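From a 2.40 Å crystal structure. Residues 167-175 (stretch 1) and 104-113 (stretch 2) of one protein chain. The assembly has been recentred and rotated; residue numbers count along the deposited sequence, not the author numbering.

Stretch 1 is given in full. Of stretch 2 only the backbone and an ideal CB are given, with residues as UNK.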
ATOM      1  N   GLU A 167     -25.109  -3.722 -23.623  1.00 34.43           N
ATOM      2  CA  GLU A 167     -24.473  -4.972 -24.035  1.00 34.93           C
ATOM      3  C   GLU A 167     -24.713  -6.104 -23.029  1.00 35.58           C
ATOM      4  O   GLU A 167     -24.695  -7.282 -23.390  1.00 36.92           O
ATOM      5  CB  GLU A 167     -22.968  -4.752 -24.226  1.00 26.73           C
ATOM      6  CG  GLU A 167     -22.216  -5.950 -24.790  1.00 28.30           C
ATOM      7  CD  GLU A 167     -22.401  -6.109 -26.288  1.00 41.38           C
ATOM      8  OE1 GLU A 167     -23.354  -5.519 -26.841  1.00 45.90           O
ATOM      9  OE2 GLU A 167     -21.588  -6.822 -26.916  1.00 40.14           O
ATOM     10  N   LEU A 168     -24.949  -5.745 -21.772  1.00 32.30           N
ATOM     11  CA  LEU A 168     -25.160  -6.740 -20.722  1.00 48.52           C
ATOM     12  C   LEU A 168     -26.639  -7.047 -20.496  1.00 45.54           C
ATOM     13  O   LEU A 168     -27.006  -7.645 -19.482  1.00 40.98           O
ATOM     14  CB  LEU A 168     -24.533  -6.255 -19.413  1.00 45.49           C
ATOM     15  CG  LEU A 168     -23.006  -6.265 -19.356  1.00 36.62           C
ATOM     16  CD1 LEU A 168     -22.537  -5.672 -18.039  1.00 38.28           C
ATOM     17  CD2 LEU A 168     -22.475  -7.683 -19.536  1.00 31.61           C
ATOM     18  N   ALA A 169     -27.482  -6.653 -21.447  1.00 43.75           N
ATOM     19  CA  ALA A 169     -28.928  -6.794 -21.294  1.00 45.01           C
ATOM     20  C   ALA A 169     -29.348  -8.209 -20.890  1.00 41.80           C
ATOM     21  O   ALA A 169     -30.145  -8.377 -19.967  1.00 49.12           O
ATOM     22  CB  ALA A 169     -29.652  -6.353 -22.570  1.00 41.81           C
ATOM     23  N   PRO A 170     -28.811  -9.235 -21.573  1.00 49.52           N
ATOM     24  CA  PRO A 170     -29.199 -10.611 -21.236  1.00 37.90           C
ATOM     25  C   PRO A 170     -28.853 -11.019 -19.801  1.00 47.12           C
ATOM     26  O   PRO A 170     -29.699 -11.600 -19.123  1.00 56.96           O
ATOM     27  CB  PRO A 170     -28.398 -11.454 -22.233  1.00 44.25           C
ATOM     28  CG  PRO A 170     -28.108 -10.538 -23.362  1.00 38.03           C
ATOM     29  CD  PRO A 170     -27.910  -9.194 -22.738  1.00 43.15           C
ATOM     30  N   GLU A 171     -27.637 -10.727 -19.349  1.00 48.94           N
ATOM     31  CA  GLU A 171     -27.206 -11.135 -18.011  1.00 51.57           C
ATOM     32  C   GLU A 171     -28.027 -10.463 -16.911  1.00 42.42           C
ATOM     33  O   GLU A 171     -28.225 -11.035 -15.839  1.00 41.17           O
ATOM     34  CB  GLU A 171     -25.714 -10.852 -17.805  1.00 46.62           C
ATOM     35  CG  GLU A 171     -24.796 -11.873 -18.465  1.00 42.35           C
ATOM     36  CD  GLU A 171     -24.815 -11.790 -19.979  1.00 52.13           C
ATOM     37  OE1 GLU A 171     -25.026 -10.681 -20.516  1.00 49.84           O
ATOM     38  OE2 GLU A 171     -24.619 -12.836 -20.636  1.00 55.05           O
ATOM     39  N   LEU A 172     -28.504  -9.253 -17.181  1.00 46.96           N
ATOM     40  CA  LEU A 172     -29.343  -8.532 -16.232  1.00 49.01           C
ATOM     41  C   LEU A 172     -30.761  -9.101 -16.219  1.00 53.04           C
ATOM     42  O   LEU A 172     -31.501  -8.927 -15.249  1.00 49.69           O
ATOM     43  CB  LEU A 172     -29.374  -7.039 -16.570  1.00 48.46           C
ATOM     44  CG  LEU A 172     -28.100  -6.258 -16.235  1.00 41.49           C
ATOM     45  CD1 LEU A 172     -28.251  -4.793 -16.612  1.00 44.62           C
ATOM     46  CD2 LEU A 172     -27.771  -6.391 -14.758  1.00 49.25           C
ATOM     47  N   ALA A 173     -31.132  -9.785 -17.295  1.00 54.93           N
ATOM     48  CA  ALA A 173     -32.440 -10.425 -17.379  1.00 56.71           C
ATOM     49  C   ALA A 173     -32.478 -11.674 -16.502  1.00 50.21           C
ATOM     50  O   ALA A 173     -33.507 -11.988 -15.902  1.00 47.95           O
ATOM     51  CB  ALA A 173     -32.775 -10.775 -18.823  1.00 56.42           C
ATOM     52  N   GLU A 174     -31.350 -12.377 -16.419  1.00 50.75           N
ATOM     53  CA  GLU A 174     -31.238 -13.555 -15.562  1.00 47.67           C
ATOM     54  C   GLU A 174     -31.437 -13.156 -14.103  1.00 51.67           C
ATOM     55  O   GLU A 174     -31.821 -13.975 -13.267  1.00 56.50           O
ATOM     56  CB  GLU A 174     -29.871 -14.230 -15.735  1.00 50.58           C
ATOM     57  CG  GLU A 174     -29.519 -14.593 -17.177  1.00 56.72           C
ATOM     58  CD  GLU A 174     -28.166 -15.279 -17.305  1.00 63.30           C
ATOM     59  OE1 GLU A 174     -27.450 -15.389 -16.287  1.00 65.10           O
ATOM     60  OE2 GLU A 174     -27.820 -15.709 -18.426  1.00 71.52           O
ATOM     61  N   LEU A 175     -31.166 -11.890 -13.805  1.00 51.96           N
ATOM     62  CA  LEU A 175     -31.363 -11.349 -12.466  1.00 51.60           C
ATOM     63  C   LEU A 175     -32.738 -10.701 -12.319  1.00 57.58           C
ATOM     64  O   LEU A 175     -33.108 -10.260 -11.232  1.00 63.65           O
ATOM     65  CB  LEU A 175     -30.283 -10.310 -12.149  1.00 50.42           C
ATOM     66  CG  LEU A 175     -28.839 -10.790 -11.981  1.00 48.74           C
ATOM     67  CD1 LEU A 175     -28.078  -9.828 -11.076  1.00 45.71           C
ATOM     68  CD2 LEU A 175     -28.788 -12.206 -11.435  1.00 45.93           C
ATOM     69  N   UNK A 104     -16.215  -2.806 -22.868  1.00 20.64           N
ATOM     70  CA  UNK A 104     -16.244  -2.927 -21.415  1.00 28.66           C
ATOM     71  C   UNK A 104     -17.347  -3.871 -20.945  1.00 26.42           C
ATOM     72  O   UNK A 104     -17.225  -4.509 -19.899  1.00 25.54           O
ATOM     73  CB  UNK A 104     -16.432  -1.549 -20.777  1.00 28.66           C
ATOM     74  N   UNK A 105     -18.426  -3.953 -21.717  1.00 25.16           N
ATOM     75  CA  UNK A 105     -19.514  -4.858 -21.399  1.00 20.91           C
ATOM     76  C   UNK A 105     -19.114  -6.305 -21.616  1.00 24.54           C
ATOM     77  O   UNK A 105     -19.537  -7.198 -20.883  1.00 25.43           O
ATOM     78  CB  UNK A 105     -20.747  -4.522 -22.240  1.00 20.91           C
ATOM     79  N   UNK A 106     -18.290  -6.539 -22.629  1.00 17.07           N
ATOM     80  CA  UNK A 106     -17.869  -7.892 -22.958  1.00 22.92           C
ATOM     81  C   UNK A 106     -16.719  -8.341 -22.066  1.00 20.81           C
ATOM     82  O   UNK A 106     -16.478  -9.538 -21.916  1.00 19.85           O
ATOM     83  CB  UNK A 106     -17.461  -7.979 -24.430  1.00 22.92           C
ATOM     84  N   UNK A 107     -16.009  -7.381 -21.481  1.00 17.04           N
ATOM     85  CA  UNK A 107     -14.968  -7.687 -20.507  1.00 21.83           C
ATOM     86  C   UNK A 107     -15.594  -8.367 -19.297  1.00 24.85           C
ATOM     87  O   UNK A 107     -14.987  -9.237 -18.675  1.00 23.45           O
ATOM     88  CB  UNK A 107     -14.218  -6.420 -20.089  1.00 21.83           C
ATOM     89  N   UNK A 108     -16.818  -7.963 -18.974  1.00 22.11           N
ATOM     90  CA  UNK A 108     -17.551  -8.543 -17.858  1.00 23.15           C
ATOM     91  C   UNK A 108     -17.763 -10.041 -18.050  1.00 26.99           C
ATOM     92  O   UNK A 108     -17.708 -10.812 -17.091  1.00 28.50           O
ATOM     93  CB  UNK A 108     -18.899  -7.839 -17.688  1.00 23.15           C
ATOM     94  N   UNK A 109     -18.004 -10.444 -19.295  1.00 30.99           N
ATOM     95  CA  UNK A 109     -18.300 -11.835 -19.624  1.00 29.58           C
ATOM     96  C   UNK A 109     -17.100 -12.742 -19.377  1.00 24.77           C
ATOM     97  O   UNK A 109     -17.254 -13.935 -19.114  1.00 27.51           O
ATOM     98  CB  UNK A 109     -18.746 -11.948 -21.083  1.00 29.58           C
ATOM     99  N   UNK A 110     -15.904 -12.176 -19.477  1.00 25.08           N
ATOM    100  CA  UNK A 110     -14.682 -12.928 -19.222  1.00 27.21           C
ATOM    101  C   UNK A 110     -14.421 -13.085 -17.724  1.00 24.33           C
ATOM    102  O   UNK A 110     -13.707 -13.997 -17.306  1.00 27.45           O
ATOM    103  CB  UNK A 110     -13.491 -12.240 -19.892  1.00 27.21           C
ATOM    104  N   UNK A 111     -15.012 -12.203 -16.919  1.00 20.02           N
ATOM    105  CA  UNK A 111     -14.667 -12.095 -15.501  1.00 26.21           C
ATOM    106  C   UNK A 111     -15.746 -12.607 -14.546  1.00 22.98           C
ATOM    107  O   UNK A 111     -15.432 -13.068 -13.450  1.00 28.88           O
ATOM    108  CB  UNK A 111     -14.362 -10.633 -15.168  1.00 26.21           C
ATOM    109  N   UNK A 112     -17.008 -12.524 -14.952  1.00 24.22           N
ATOM    110  CA  UNK A 112     -18.113 -12.688 -14.008  1.00 26.57           C
ATOM    111  C   UNK A 112     -18.136 -14.045 -13.297  1.00 30.85           C
ATOM    112  O   UNK A 112     -18.424 -14.110 -12.101  1.00 31.62           O
ATOM    113  CB  UNK A 112     -19.439 -12.488 -14.745  1.00 26.57           C
ATOM    114  N   UNK A 113     -17.831 -15.121 -14.015  1.00 33.41           N
ATOM    115  CA  UNK A 113     -17.882 -16.458 -13.423  1.00 33.56           C
ATOM    116  C   UNK A 113     -16.967 -16.580 -12.206  1.00 35.31           C
ATOM    117  O   UNK A 113     -17.409 -16.972 -11.126  1.00 26.96           O
ATOM    118  CB  UNK A 113     -17.498 -17.509 -14.467  1.00 33.56           C
TER

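Stretch 2 is helical throughout, and stretch 1 judges only the side that faces it. Position 104 has no atom of stretch 1 within 5.5 Å of its ideal CB, so this contact sets no rule and almost any helix-tolerant residue would suit. It is Tyr104, whose ring leads away from stretch 1.

At position 105 the CA-to-CB direction points toward stretch 1, and the ideal CB would lie 3.0 Å from Glu167 CB, a clash. Its phi/psi of -71/-35 are open to any L-residue, so space rather than backbone strain calls for glycine. Gly105 is found, and its CA comes within 5.6 Å of Glu167 CA. Separately, Leu168 CD2 packs 3.3 Å from Gly105 O.

At 106 the CB points sideways, 5.0 Å from Glu167 OE2. Lysine or arginine would add a matching charge, and a glutamine could offer an N-H; a small apolar residue would leave the carboxylate unanswered. Arg106 bends its end nearer, and its NH1 donates a hydrogen bond to Glu167 OE2 at 3.1 Å, part of a salt bridge. The oxygen lies at the guanidinium edge, near its plane, where an N-H can point at it. Position 107 is out of reach and unconstrained here; it is Leu107.

Position 108 points toward stretch 1, its ideal CB 4.0 Å from Leu168 CD2. A compact apolar residue fits: alanine, valine or perhaps isoleucine. Val108 places CG2 3.9 Å from Leu168 CD1.

At 109 the CB points sideways, its ideal position 5.9 Å from Leu168 CD2, leaving room for a longer chain to reach the Leu168 methyls or the Glu171 side chain. Leucine, methionine or a long polar residue could serve. Leu109 uses chi1 m and chi2 t to bring CD2 4.1 Å from Leu168 CD2 and 3.8 Å from Glu171 CD.

Positions 110 and 111 are out of reach, and this contact asks nothing of them; they are Arg110 and Met111, the latter a selenomethionine.

Position 112 points toward stretch 1 across a gap, with Glu171 and Glu174 ahead. Lysine or arginine would suit the charge, and glutamine the length. Arg112 extends with chi2 and chi3 both t, laying one guanidinium face against Glu171 CG, which is 3.6 Å from Arg112 CZ. Its salt bridge from NH2 to Glu171 OE2 is long, 4.0 Å, and rests on charge alone because the oxygen sits well out of plane. Glu174 OE1 stays 4.1 Å from Arg112 NH1, near the guanidinium plane but beyond a salt bridge. Position 113 is out of reach and free; it is Asp113.

Stretch 2 (104-113) YGRLVLRMRD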
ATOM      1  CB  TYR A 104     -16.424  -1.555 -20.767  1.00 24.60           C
ATOM      2  CG  TYR A 104     -15.171  -0.714 -20.772  1.00 30.44           C
ATOM      3  CD1 TYR A 104     -14.035  -1.122 -20.082  1.00 24.23           C
ATOM      4  CD2 TYR A 104     -15.125   0.492 -21.456  1.00 27.43           C
ATOM      5  CE1 TYR A 104     -12.888  -0.354 -20.080  1.00 33.03           C
ATOM      6  CE2 TYR A 104     -13.983   1.267 -21.460  1.00 28.24           C
ATOM      7  CZ  TYR A 104     -12.868   0.841 -20.771  1.00 37.67           C
ATOM      8  OH  TYR A 104     -11.733   1.615 -20.775  1.00 32.97           O
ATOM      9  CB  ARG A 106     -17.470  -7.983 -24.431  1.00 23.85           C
ATOM     10  CG  ARG A 106     -18.625  -7.737 -25.386  1.00 24.18           C
ATOM     11  CD  ARG A 106     -18.293  -8.180 -26.796  1.00 24.64           C
ATOM     12  NE  ARG A 106     -17.325  -7.304 -27.452  1.00 30.10           N
ATOM     13  CZ  ARG A 106     -17.640  -6.183 -28.097  1.00 25.35           C
ATOM     14  NH1 ARG A 106     -18.903  -5.779 -28.167  1.00 21.71           N
ATOM     15  NH2 ARG A 106     -16.689  -5.457 -28.666  1.00 33.19           N
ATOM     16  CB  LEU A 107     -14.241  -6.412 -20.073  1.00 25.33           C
ATOM     17  CG  LEU A 107     -13.297  -6.542 -18.871  1.00 30.79           C
ATOM     18  CD1 LEU A 107     -12.232  -7.600 -19.121  1.00 29.97           C
ATOM     19  CD2 LEU A 107     -12.658  -5.198 -18.539  1.00 26.97           C
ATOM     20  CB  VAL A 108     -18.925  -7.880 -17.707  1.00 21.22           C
ATOM     21  CG1 VAL A 108     -19.695  -8.521 -16.566  1.00 24.52           C
ATOM     22  CG2 VAL A 108     -18.763  -6.387 -17.476  1.00 23.08           C
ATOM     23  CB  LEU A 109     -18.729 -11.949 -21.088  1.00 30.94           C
ATOM     24  CG  LEU A 109     -19.932 -11.109 -21.520  1.00 30.58           C
ATOM     25  CD1 LEU A 109     -20.302 -11.401 -22.970  1.00 30.79           C
ATOM     26  CD2 LEU A 109     -21.112 -11.364 -20.605  1.00 25.53           C
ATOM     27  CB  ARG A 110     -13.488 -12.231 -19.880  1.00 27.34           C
ATOM     28  CG  ARG A 110     -13.680 -11.932 -21.360  1.00 34.04           C
ATOM     29  CD  ARG A 110     -13.634 -13.197 -22.210  1.00 30.39           C
ATOM     30  NE  ARG A 110     -12.271 -13.693 -22.389  1.00 39.88           N
ATOM     31  CZ  ARG A 110     -11.413 -13.225 -23.292  1.00 44.67           C
ATOM     32  NH1 ARG A 110     -11.764 -12.239 -24.111  1.00 42.61           N
ATOM     33  NH2 ARG A 110     -10.196 -13.741 -23.377  1.00 46.19           N
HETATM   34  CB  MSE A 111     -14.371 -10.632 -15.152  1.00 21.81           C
HETATM   35  CG  MSE A 111     -12.993 -10.138 -15.573  1.00 23.66           C
HETATM   36 SE   MSE A 111     -12.718  -8.246 -15.165  1.00 35.54          SE
HETATM   37  CE  MSE A 111     -10.788  -8.162 -15.465  1.00 31.42           C
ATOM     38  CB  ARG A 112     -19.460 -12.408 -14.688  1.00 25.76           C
ATOM     39  CG  ARG A 112     -19.886 -13.423 -15.740  1.00 31.56           C
ATOM     40  CD  ARG A 112     -21.089 -12.902 -16.521  1.00 35.75           C
ATOM     41  NE  ARG A 112     -21.703 -13.919 -17.377  1.00 37.94           N
ATOM     42  CZ  ARG A 112     -22.856 -14.539 -17.122  1.00 46.29           C
ATOM     43  NH1 ARG A 112     -23.561 -14.261 -16.030  1.00 45.60           N
ATOM     44  NH2 ARG A 112     -23.315 -15.445 -17.972  1.00 54.59           N
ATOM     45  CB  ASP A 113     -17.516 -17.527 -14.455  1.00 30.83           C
ATOM     46  CG  ASP A 113     -18.615 -17.747 -15.479  1.00 48.38           C
ATOM     47  OD1 ASP A 113     -19.798 -17.511 -15.146  1.00 44.04           O
ATOM     48  OD2 ASP A 113     -18.297 -18.161 -16.615  1.00 48.26           O
TER
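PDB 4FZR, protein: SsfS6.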